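Long-range contacts in adenylyltransferase thiF (Escherichia coli, PDB 1ZUD), which adenylates the C-terminal glycine of the sulfur carrier protein ThiS with ATP, an activation step in the sulfur transfer system of thiamin biosynthesis: residues K113-D124 and A138-A149; L57-N67 and D78-Q88. One frame throughout, in Å; residues are numbered along the deposited sequence.

Contact 1 (K113-D124 and A138-A149). With NA (sodium ion), chain J.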
loop_
_atom_site.group_PDB
_atom_site.type_symbol
_atom_site.label_atom_id
_atom_site.label_comp_id
_atom_site.label_asym_id
_atom_site.label_seq_id
_atom_site.Cartn_x
_atom_site.Cartn_y
_atom_site.Cartn_z
ATOM N N LYS C 113 0.552 -18.772 -22.802
ATOM C CA LYS C 113 1.878 -18.574 -23.366
ATOM C C LYS C 113 1.930 -17.428 -24.370
ATOM O O LYS C 113 2.877 -16.661 -24.403
ATOM C CB LYS C 113 2.362 -19.868 -24.053
ATOM C CG LYS C 113 2.832 -20.938 -23.061
ATOM C CD LYS C 113 3.229 -22.192 -23.824
ATOM C CE LYS C 113 4.093 -23.147 -22.997
ATOM N NZ LYS C 113 3.277 -24.090 -22.174
ATOM N N ASP C 114 0.900 -17.301 -25.200
ATOM C CA ASP C 114 0.923 -16.263 -26.183
ATOM C C ASP C 114 0.760 -14.891 -25.545
ATOM O O ASP C 114 1.395 -13.923 -25.993
ATOM C CB ASP C 114 -0.172 -16.502 -27.243
ATOM C CG ASP C 114 -0.095 -15.502 -28.395
ATOM O OD1 ASP C 114 -0.788 -14.456 -28.329
ATOM O OD2 ASP C 114 0.673 -15.745 -29.360
ATOM N N ALA C 115 -0.081 -14.795 -24.508
ATOM C CA ALA C 115 -0.257 -13.494 -23.841
ATOM C C ALA C 115 1.031 -13.132 -23.047
ATOM O O ALA C 115 1.478 -11.972 -23.006
ATOM C CB ALA C 115 -1.484 -13.559 -22.866
ATOM N N VAL C 116 1.639 -14.120 -22.424
ATOM C CA VAL C 116 2.864 -13.829 -21.700
ATOM C C VAL C 116 3.942 -13.388 -22.675
ATOM O O VAL C 116 4.678 -12.444 -22.418
ATOM C CB VAL C 116 3.310 -15.078 -20.896
ATOM C CG1 VAL C 116 4.736 -14.903 -20.290
ATOM C CG2 VAL C 116 2.321 -15.267 -19.778
ATOM N N ALA C 117 4.039 -14.044 -23.823
ATOM C CA ALA C 117 5.107 -13.677 -24.773
ATOM C C ALA C 117 4.975 -12.229 -25.252
ATOM O O ALA C 117 5.943 -11.498 -25.305
ATOM C CB ALA C 117 5.102 -14.628 -25.965
ATOM N N ARG C 118 3.754 -11.814 -25.555
ATOM C CA ARG C 118 3.490 -10.442 -26.012
ATOM C C ARG C 118 3.683 -9.368 -24.944
ATOM O O ARG C 118 4.039 -8.253 -25.272
ATOM C CB ARG C 118 2.057 -10.350 -26.517
ATOM C CG ARG C 118 1.841 -11.133 -27.821
ATOM C CD ARG C 118 0.352 -11.179 -28.261
ATOM N NE ARG C 118 0.166 -11.918 -29.515
ATOM C CZ ARG C 118 0.427 -11.428 -30.726
ATOM N NH1 ARG C 118 0.879 -10.180 -30.870
ATOM N NH2 ARG C 118 0.262 -12.203 -31.792
ATOM N N ALA C 119 3.486 -9.702 -23.670
ATOM C CA ALA C 119 3.632 -8.693 -22.595
ATOM C C ALA C 119 5.096 -8.393 -22.241
ATOM O O ALA C 119 5.968 -9.277 -22.337
ATOM C CB ALA C 119 2.908 -9.174 -21.306
ATOM N N ASP C 120 5.375 -7.145 -21.862
ATOM C CA ASP C 120 6.729 -6.799 -21.366
ATOM C C ASP C 120 6.839 -7.207 -19.911
ATOM O O ASP C 120 7.944 -7.459 -19.358
ATOM C CB ASP C 120 6.964 -5.314 -21.491
ATOM C CG ASP C 120 7.014 -4.879 -22.946
ATOM O OD1 ASP C 120 7.887 -5.414 -23.666
ATOM O OD2 ASP C 120 6.183 -4.039 -23.370
ATOM N N VAL C 121 5.702 -7.249 -19.242
ATOM C CA VAL C 121 5.714 -7.673 -17.822
ATOM C C VAL C 121 4.352 -8.228 -17.485
ATOM O O VAL C 121 3.334 -7.757 -18.012
ATOM C CB VAL C 121 6.051 -6.490 -16.840
ATOM C CG1 VAL C 121 5.061 -5.343 -16.996
ATOM C CG2 VAL C 121 5.969 -6.995 -15.395
ATOM N N VAL C 122 4.327 -9.213 -16.602
ATOM C CA VAL C 122 3.057 -9.840 -16.243
ATOM C C VAL C 122 2.714 -9.560 -14.768
ATOM O O VAL C 122 3.594 -9.638 -13.884
ATOM C CB VAL C 122 3.146 -11.381 -16.481
ATOM C CG1 VAL C 122 1.847 -12.119 -15.949
ATOM C CG2 VAL C 122 3.379 -11.671 -17.962
ATOM N N LEU C 123 1.454 -9.200 -14.501
ATOM C CA LEU C 123 1.031 -9.046 -13.101
ATOM C C LEU C 123 0.143 -10.229 -12.782
ATOM O O LEU C 123 -0.909 -10.444 -13.439
ATOM C CB LEU C 123 0.233 -7.767 -12.831
ATOM C CG LEU C 123 0.730 -6.358 -13.057
ATOM C CD1 LEU C 123 0.163 -5.385 -11.990
ATOM C CD2 LEU C 123 2.202 -6.347 -13.091
ATOM N N ASP C 124 0.597 -11.050 -11.832
ATOM C CA ASP C 124 -0.189 -12.203 -11.373
ATOM C C ASP C 124 -1.105 -11.708 -10.223
ATOM O O ASP C 124 -0.657 -11.461 -9.123
ATOM C CB ASP C 124 0.708 -13.329 -10.860
ATOM C CG ASP C 124 -0.058 -14.395 -10.053
ATOM O OD1 ASP C 124 -1.310 -14.499 -10.141
ATOM O OD2 ASP C 124 0.616 -15.145 -9.306
ATOM N N ALA C 138 5.313 -20.157 -17.282
ATOM C CA ALA C 138 5.306 -19.485 -18.579
ATOM C C ALA C 138 6.242 -18.283 -18.591
ATOM O O ALA C 138 6.953 -18.073 -19.573
ATOM C CB ALA C 138 3.861 -19.004 -18.961
ATOM N N CYS C 139 6.235 -17.480 -17.515
ATOM C CA CYS C 139 7.105 -16.318 -17.479
ATOM C C CYS C 139 8.584 -16.725 -17.532
ATOM O O CYS C 139 9.376 -16.089 -18.235
ATOM C CB CYS C 139 6.834 -15.494 -16.185
ATOM S SG CYS C 139 5.186 -14.620 -16.376
ATOM N N VAL C 140 8.959 -17.749 -16.768
ATOM C CA VAL C 140 10.382 -18.136 -16.803
ATOM C C VAL C 140 10.775 -18.665 -18.210
ATOM O O VAL C 140 11.805 -18.267 -18.764
ATOM C CB VAL C 140 10.684 -19.208 -15.745
ATOM C CG1 VAL C 140 12.128 -19.754 -15.914
ATOM C CG2 VAL C 140 10.497 -18.601 -14.324
ATOM N N ALA C 141 9.911 -19.496 -18.806
ATOM C CA ALA C 141 10.208 -20.077 -20.128
ATOM C C ALA C 141 10.266 -19.013 -21.207
ATOM O O ALA C 141 10.981 -19.160 -22.204
ATOM C CB ALA C 141 9.139 -21.178 -20.519
ATOM N N LEU C 142 9.510 -17.931 -21.024
ATOM C CA LEU C 142 9.483 -16.887 -22.036
ATOM C C LEU C 142 10.278 -15.695 -21.576
ATOM O O LEU C 142 10.190 -14.616 -22.169
ATOM C CB LEU C 142 8.026 -16.491 -22.346
ATOM C CG LEU C 142 7.198 -17.090 -23.520
ATOM C CD1 LEU C 142 7.946 -18.177 -24.302
ATOM C CD2 LEU C 142 5.872 -17.609 -23.009
ATOM N N ASN C 143 11.051 -15.862 -20.500
ATOM C CA ASN C 143 11.911 -14.757 -20.060
ATOM C C ASN C 143 11.184 -13.406 -19.861
ATOM O O ASN C 143 11.687 -12.355 -20.271
ATOM C CB ASN C 143 12.970 -14.579 -21.124
ATOM C CG ASN C 143 14.334 -14.576 -20.554
ATOM O OD1 ASN C 143 14.620 -15.340 -19.627
ATOM N ND2 ASN C 143 15.193 -13.710 -21.081
ATOM N N THR C 144 10.006 -13.430 -19.233
ATOM C CA THR C 144 9.210 -12.202 -19.050
ATOM C C THR C 144 9.093 -11.956 -17.540
ATOM O O THR C 144 8.761 -12.872 -16.798
ATOM C CB THR C 144 7.793 -12.410 -19.679
ATOM O OG1 THR C 144 7.952 -12.658 -21.097
ATOM C CG2 THR C 144 6.858 -11.196 -19.440
ATOM N N PRO C 145 9.423 -10.731 -17.079
ATOM C CA PRO C 145 9.349 -10.367 -15.670
ATOM C C PRO C 145 7.955 -10.646 -15.129
ATOM O O PRO C 145 6.946 -10.438 -15.824
ATOM C CB PRO C 145 9.658 -8.854 -15.664
ATOM C CG PRO C 145 10.353 -8.595 -16.936
ATOM C CD PRO C 145 9.885 -9.608 -17.935
ATOM N N LEU C 146 7.891 -11.081 -13.882
ATOM C CA LEU C 146 6.621 -11.403 -13.246
ATOM C C LEU C 146 6.500 -10.677 -11.880
ATOM O O LEU C 146 7.393 -10.755 -11.016
ATOM C CB LEU C 146 6.484 -12.956 -13.074
ATOM C CG LEU C 146 5.308 -13.488 -12.226
ATOM C CD1 LEU C 146 3.981 -13.095 -12.867
ATOM C CD2 LEU C 146 5.365 -14.996 -12.089
ATOM N N ILE C 147 5.412 -9.931 -11.700
ATOM C CA ILE C 147 5.195 -9.235 -10.428
ATOM C C ILE C 147 4.001 -9.917 -9.829
ATOM O O ILE C 147 2.890 -9.848 -10.354
ATOM C CB ILE C 147 4.947 -7.704 -10.660
ATOM C CG1 ILE C 147 6.191 -7.096 -11.319
ATOM C CG2 ILE C 147 4.663 -7.003 -9.323
ATOM C CD1 ILE C 147 6.023 -5.658 -11.891
ATOM N N THR C 148 4.200 -10.554 -8.691
ATOM C CA THR C 148 3.114 -11.305 -8.110
ATOM C C THR C 148 2.766 -10.872 -6.719
ATOM O O THR C 148 3.639 -10.522 -5.945
ATOM C CB THR C 148 3.465 -12.878 -8.095
ATOM O OG1 THR C 148 2.392 -13.610 -7.478
ATOM C CG2 THR C 148 4.764 -13.150 -7.276
ATOM N N ALA C 149 1.488 -10.934 -6.380
ATOM C CA ALA C 149 1.073 -10.537 -5.020
ATOM C C ALA C 149 -0.146 -11.331 -4.591
ATOM O O ALA C 149 -0.802 -11.922 -5.408
ATOM C CB ALA C 149 0.774 -9.014 -4.978
HETATM NA NA NA J . 6.855 -11.454 -22.892
HETATM O O HOH W 1 8.337 -13.117 -24.082
HETATM O O HOH W 2 8.709 -10.001 -23.411
#
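Val122 packs tightly against the segment 138-149: its CG2 lies 3.8 Å from Cys139 SG and also meets Thr144 CG2, whose side chain crosses it at about a right angle, while CG1 reaches Leu146 CD1. With CG1 anti to the backbone N (chi1 174°), the two methyls part, one toward the helix end and one along the strand. Cutting Val122 back to an alanine is likely to open a gap beside the Cys139 sulfur and leave the methyl of Thr144 and CD1 of Leu146 without their mate. Under this apolar layer the strands 121-124 and 146-149 run parallel, bonded from Val122 N to Pro145 O (3.0 Å), from Ile147 N to Val122 O (2.9 Å, nearly straight) and from Asp124 N to Ile147 O. On the sheet face of Leu123 and Ile147 the two side chains lie side by side, and Val121 CG2 touches Ile147 CD1.

The other end is looser and more open. Leu142 lays CD2 against Lys113 O and Val116 CG1, with exposed Lys113 and Ala117 at the margin. Here a sodium ion joins the segments: Val116 O, Ala117 O and Ala119 O, from the last turn of helix 109-118 and the residue after it, and Thr144 OG1 (2.4 Å), just past a Schellman motif closing the other helix, bind it with two waters. Water 1 also donates to Leu142 O.

Asp124 OD2 lies 3.0 Å from Thr148 OG1 and forms a salt bridge with Arg132, while OD1 bonds to Thr126. The strands belong to the beta-alpha-beta unit 121-124, 129-141, 146-152 of the Rossmann-like sheet; Ile135 of its helix covers Val122 and Leu146, helix 191-210 packs on Val121 and Pro145, and strand 30-34 pairs with 121-124.

Contact 2 (L57-N67 and D78-Q88)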
loop_
_atom_site.group_PDB
_atom_site.type_symbol
_atom_site.label_atom_id
_atom_site.label_comp_id
_atom_site.label_asym_id
_atom_site.label_seq_id
_atom_site.Cartn_x
_atom_site.Cartn_y
_atom_site.Cartn_z
ATOM N N LEU C 57 -6.244 -7.401 -20.142
ATOM C CA LEU C 57 -6.977 -7.663 -18.908
ATOM C C LEU C 57 -7.659 -8.993 -19.067
ATOM O O LEU C 57 -8.582 -9.122 -19.842
ATOM C CB LEU C 57 -7.996 -6.511 -18.704
ATOM C CG LEU C 57 -7.442 -5.062 -18.945
ATOM C CD1 LEU C 57 -8.517 -4.100 -19.493
ATOM C CD2 LEU C 57 -6.893 -4.504 -17.629
ATOM N N ALA C 58 -7.220 -9.972 -18.296
ATOM C CA ALA C 58 -7.770 -11.324 -18.414
ATOM C C ALA C 58 -8.482 -11.733 -17.120
ATOM O O ALA C 58 -7.915 -11.610 -16.017
ATOM C CB ALA C 58 -6.586 -12.319 -18.734
ATOM N N ASP C 59 -9.720 -12.211 -17.236
ATOM C CA ASP C 59 -10.438 -12.707 -16.054
ATOM C C ASP C 59 -11.618 -13.528 -16.583
ATOM O O ASP C 59 -12.174 -13.199 -17.623
ATOM C CB ASP C 59 -10.943 -11.544 -15.168
ATOM C CG ASP C 59 -11.433 -12.010 -13.745
ATOM O OD1 ASP C 59 -10.663 -11.963 -12.732
ATOM O OD2 ASP C 59 -12.612 -12.429 -13.635
ATOM N N ASP C 60 -11.981 -14.596 -15.885
ATOM C CA ASP C 60 -13.094 -15.394 -16.344
ATOM C C ASP C 60 -14.380 -15.201 -15.528
ATOM O O ASP C 60 -15.316 -15.941 -15.756
ATOM C CB ASP C 60 -12.721 -16.876 -16.344
ATOM C CG ASP C 60 -12.528 -17.426 -14.930
ATOM O OD1 ASP C 60 -12.416 -16.634 -13.952
ATOM O OD2 ASP C 60 -12.481 -18.667 -14.798
ATOM N N ASP C 61 -14.442 -14.226 -14.612
ATOM C CA ASP C 61 -15.634 -14.047 -13.772
ATOM C C ASP C 61 -16.592 -12.956 -14.249
ATOM O O ASP C 61 -16.253 -12.211 -15.118
ATOM C CB ASP C 61 -15.218 -13.686 -12.352
ATOM C CG ASP C 61 -14.574 -14.853 -11.616
ATOM O OD1 ASP C 61 -13.459 -14.669 -11.072
ATOM O OD2 ASP C 61 -15.188 -15.947 -11.568
ATOM N N ASP C 62 -17.788 -12.908 -13.656
ATOM C CA ASP C 62 -18.793 -11.867 -13.906
ATOM C C ASP C 62 -18.839 -11.059 -12.579
ATOM O O ASP C 62 -18.518 -11.577 -11.515
ATOM C CB ASP C 62 -20.194 -12.481 -14.177
ATOM C CG ASP C 62 -20.306 -13.135 -15.587
ATOM O OD1 ASP C 62 -19.591 -12.732 -16.535
ATOM O OD2 ASP C 62 -21.127 -14.062 -15.755
ATOM N N VAL C 63 -19.237 -9.800 -12.626
ATOM C CA VAL C 63 -19.298 -9.035 -11.397
ATOM C C VAL C 63 -20.401 -9.555 -10.456
ATOM O O VAL C 63 -21.519 -9.862 -10.883
ATOM C CB VAL C 63 -19.518 -7.539 -11.711
ATOM C CG1 VAL C 63 -19.591 -6.742 -10.401
ATOM C CG2 VAL C 63 -18.338 -7.028 -12.671
ATOM N N HIS C 64 -20.096 -9.646 -9.162
ATOM C CA HIS C 64 -21.087 -10.107 -8.173
ATOM C C HIS C 64 -21.159 -9.005 -7.147
ATOM O O HIS C 64 -20.168 -8.307 -6.937
ATOM C CB HIS C 64 -20.628 -11.415 -7.520
ATOM C CG HIS C 64 -20.393 -12.523 -8.502
ATOM N ND1 HIS C 64 -21.381 -12.997 -9.341
ATOM C CD2 HIS C 64 -19.266 -13.203 -8.827
ATOM C CE1 HIS C 64 -20.870 -13.914 -10.146
ATOM N NE2 HIS C 64 -19.589 -14.056 -9.855
ATOM N N LEU C 65 -22.287 -8.900 -6.431
ATOM C CA LEU C 65 -22.444 -7.835 -5.452
ATOM C C LEU C 65 -21.356 -7.871 -4.375
ATOM O O LEU C 65 -20.865 -6.826 -3.957
ATOM C CB LEU C 65 -23.845 -7.932 -4.789
ATOM C CG LEU C 65 -24.072 -7.093 -3.539
ATOM C CD1 LEU C 65 -23.932 -5.571 -3.903
ATOM C CD2 LEU C 65 -25.464 -7.430 -2.973
ATOM N N SER C 66 -21.001 -9.072 -3.915
ATOM C CA SER C 66 -19.988 -9.186 -2.858
ATOM C C SER C 66 -18.565 -8.756 -3.296
ATOM O O SER C 66 -17.674 -8.595 -2.467
ATOM C CB SER C 66 -19.955 -10.612 -2.320
ATOM O OG SER C 66 -19.395 -11.453 -3.296
ATOM N N ASN C 67 -18.359 -8.579 -4.590
ATOM C CA ASN C 67 -17.082 -8.088 -5.138
ATOM C C ASN C 67 -16.801 -6.622 -4.813
ATOM O O ASN C 67 -15.653 -6.213 -4.659
ATOM C CB ASN C 67 -17.103 -8.106 -6.678
ATOM C CG ASN C 67 -17.164 -9.501 -7.273
ATOM O OD1 ASN C 67 -17.361 -9.622 -8.475
ATOM N ND2 ASN C 67 -16.981 -10.550 -6.446
ATOM N N ASP C 78 -22.842 -2.810 -12.751
ATOM C CA ASP C 78 -22.153 -3.817 -13.532
ATOM C C ASP C 78 -22.437 -5.224 -13.080
ATOM O O ASP C 78 -21.896 -6.151 -13.661
ATOM C CB ASP C 78 -20.642 -3.614 -13.454
ATOM C CG ASP C 78 -20.224 -2.250 -13.970
ATOM O OD1 ASP C 78 -20.688 -1.863 -15.061
ATOM O OD2 ASP C 78 -19.435 -1.563 -13.283
ATOM N N ILE C 79 -23.243 -5.414 -12.037
ATOM C CA ILE C 79 -23.472 -6.771 -11.564
ATOM C C ILE C 79 -23.983 -7.710 -12.669
ATOM O O ILE C 79 -24.823 -7.333 -13.472
ATOM C CB ILE C 79 -24.384 -6.746 -10.314
ATOM C CG1 ILE C 79 -23.578 -6.158 -9.144
ATOM C CG2 ILE C 79 -25.032 -8.124 -10.062
ATOM C CD1 ILE C 79 -24.451 -5.613 -7.983
ATOM N N ASP C 80 -23.411 -8.921 -12.720
ATOM C CA ASP C 80 -23.731 -9.945 -13.706
ATOM C C ASP C 80 -23.058 -9.783 -15.065
ATOM O O ASP C 80 -23.168 -10.646 -15.913
ATOM C CB ASP C 80 -25.253 -10.127 -13.900
ATOM C CG ASP C 80 -25.951 -10.664 -12.657
ATOM O OD1 ASP C 80 -25.312 -11.381 -11.852
ATOM O OD2 ASP C 80 -27.157 -10.372 -12.487
ATOM N N ARG C 81 -22.316 -8.707 -15.262
ATOM C CA ARG C 81 -21.623 -8.524 -16.531
ATOM C C ARG C 81 -20.178 -9.088 -16.463
ATOM O O ARG C 81 -19.596 -9.171 -15.371
ATOM C CB ARG C 81 -21.658 -7.041 -16.871
ATOM C CG ARG C 81 -23.112 -6.451 -16.970
ATOM C CD ARG C 81 -23.006 -4.931 -17.354
ATOM N NE ARG C 81 -22.219 -4.738 -18.596
ATOM C CZ ARG C 81 -21.466 -3.666 -18.876
ATOM N NH1 ARG C 81 -21.387 -2.662 -18.008
ATOM N NH2 ARG C 81 -20.747 -3.607 -19.999
ATOM N N PRO C 82 -19.594 -9.498 -17.614
ATOM C CA PRO C 82 -18.217 -10.069 -17.661
ATOM C C PRO C 82 -17.161 -9.077 -17.147
ATOM O O PRO C 82 -17.107 -7.958 -17.620
ATOM C CB PRO C 82 -18.001 -10.386 -19.153
ATOM C CG PRO C 82 -19.470 -10.384 -19.747
ATOM C CD PRO C 82 -20.173 -9.335 -18.972
ATOM N N LYS C 83 -16.290 -9.517 -16.220
ATOM C CA LYS C 83 -15.306 -8.617 -15.642
ATOM C C LYS C 83 -14.330 -7.972 -16.597
ATOM O O LYS C 83 -14.030 -6.776 -16.452
ATOM C CB LYS C 83 -14.527 -9.289 -14.501
ATOM C CG LYS C 83 -15.254 -9.239 -13.175
ATOM C CD LYS C 83 -14.400 -9.804 -12.042
ATOM C CE LYS C 83 -15.295 -10.062 -10.855
ATOM N NZ LYS C 83 -14.591 -10.712 -9.705
ATOM N N SER C 84 -13.805 -8.732 -17.559
ATOM C CA SER C 84 -12.831 -8.128 -18.482
ATOM C C SER C 84 -13.486 -7.068 -19.391
ATOM O O SER C 84 -12.885 -6.028 -19.708
ATOM C CB SER C 84 -12.099 -9.225 -19.299
ATOM O OG SER C 84 -12.918 -9.764 -20.313
ATOM N N GLN C 85 -14.737 -7.298 -19.769
ATOM C CA GLN C 85 -15.445 -6.336 -20.623
ATOM C C GLN C 85 -15.746 -5.051 -19.871
ATOM O O GLN C 85 -15.534 -3.946 -20.394
ATOM C CB GLN C 85 -16.747 -6.960 -21.135
ATOM C CG GLN C 85 -17.765 -5.971 -21.761
ATOM C CD GLN C 85 -19.109 -6.661 -22.101
ATOM O OE1 GLN C 85 -20.188 -6.131 -21.807
ATOM N NE2 GLN C 85 -19.036 -7.839 -22.713
ATOM N N VAL C 86 -16.294 -5.193 -18.659
ATOM C CA VAL C 86 -16.615 -4.061 -17.792
ATOM C C VAL C 86 -15.336 -3.252 -17.502
ATOM O O VAL C 86 -15.344 -2.024 -17.533
ATOM C CB VAL C 86 -17.225 -4.564 -16.415
ATOM C CG1 VAL C 86 -17.288 -3.437 -15.408
ATOM C CG2 VAL C 86 -18.638 -5.168 -16.634
ATOM N N SER C 87 -14.248 -3.953 -17.186
ATOM C CA SER C 87 -12.950 -3.326 -16.886
ATOM C C SER C 87 -12.453 -2.529 -18.093
ATOM O O SER C 87 -12.022 -1.386 -17.952
ATOM C CB SER C 87 -11.891 -4.411 -16.529
ATOM O OG SER C 87 -12.190 -5.060 -15.282
ATOM N N GLN C 88 -12.511 -3.141 -19.276
ATOM C CA GLN C 88 -12.081 -2.459 -20.513
ATOM C C GLN C 88 -12.946 -1.205 -20.698
ATOM O O GLN C 88 -12.412 -0.126 -20.971
ATOM C CB GLN C 88 -12.254 -3.424 -21.718
ATOM C CG GLN C 88 -11.995 -2.878 -23.158
ATOM C CD GLN C 88 -12.297 -3.937 -24.227
ATOM O OE1 GLN C 88 -13.392 -4.517 -24.264
ATOM N NE2 GLN C 88 -11.318 -4.211 -25.090
HETATM O O HOH W 3 -12.353 -12.037 -10.423
HETATM O O HOH W 4 -23.289 -12.030 -10.532
#
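Val63 O is gripped by two donors, the backbone N of Asp80 and water 4, each at 2.8 Å from it. Alongside, Val63 N gives its hydrogen to Arg81 O, so both polar backbone atoms of this valine are tied to the type II turn 78-81. Its side chain packs between turn and helix: CB sits 3.4 Å from Asp78 O, CG1 faces Ile79 CG1, and CG2, anti to the carbonyl carbon, leans on Lys83 CG. Further out, Ile79 CD1 rests on Leu65 CB.

At the start of helix 83-94, just after Pro82 at the N-cap, Lys83 N bonds to Asp61 O (2.9 Å). From there the extended Lys83 side chain, its last torsion 176°, crosses Asp59 obliquely and passes Asp61 CB: CD lies 3.6 Å from Asp59 OD2, and CE comes against Asp61 CB. NZ bonds to Gln71 OE1 and only weakly to Asn67 OD1 (3.2 Å). It also donates to water 3, which in turn donates to Asp59 OD1 and Asp61 OD1 and so links the amine to both carboxylates. Asp59 OD2 itself takes the N-H of Asp61 in an Asx turn. Asp59 and Lys83 are both ATP-binding residues, consistent with this network shaping part of the nucleotide site.

Strand 54-58 lies between strands 99-103 and 30-34 in the sheet, and its Leu57 O comes 3.6 Å from Ser84 CB of the helix. Ser84 also leans on Ala102 of strand 99-103, and Leu65 packs on Arg8 of the second subunit.

How the contacts relate
Contacts 1 and 2 follow one another along the chain and reach the same sheet, yet they do not touch: their centres stand 23 Å apart and their nearest atoms about 7 Å. Strand 30-34 lies between them, pairing with 54-58 of contact 2 on one side and 121-124 of contact 1 on the other. Both lie near residues of the ATP site. Contact 2 supplies Asp59 and Lys83 directly, and the Asp61 side chain is about 6 Å from that of Asp127; contact 1 is probably second shell, with Asp124 about 6 Å from Thr131 and Val116 about 6 Å from Leu107, side chain to side chain. The sodium site belongs to contact 1 alone.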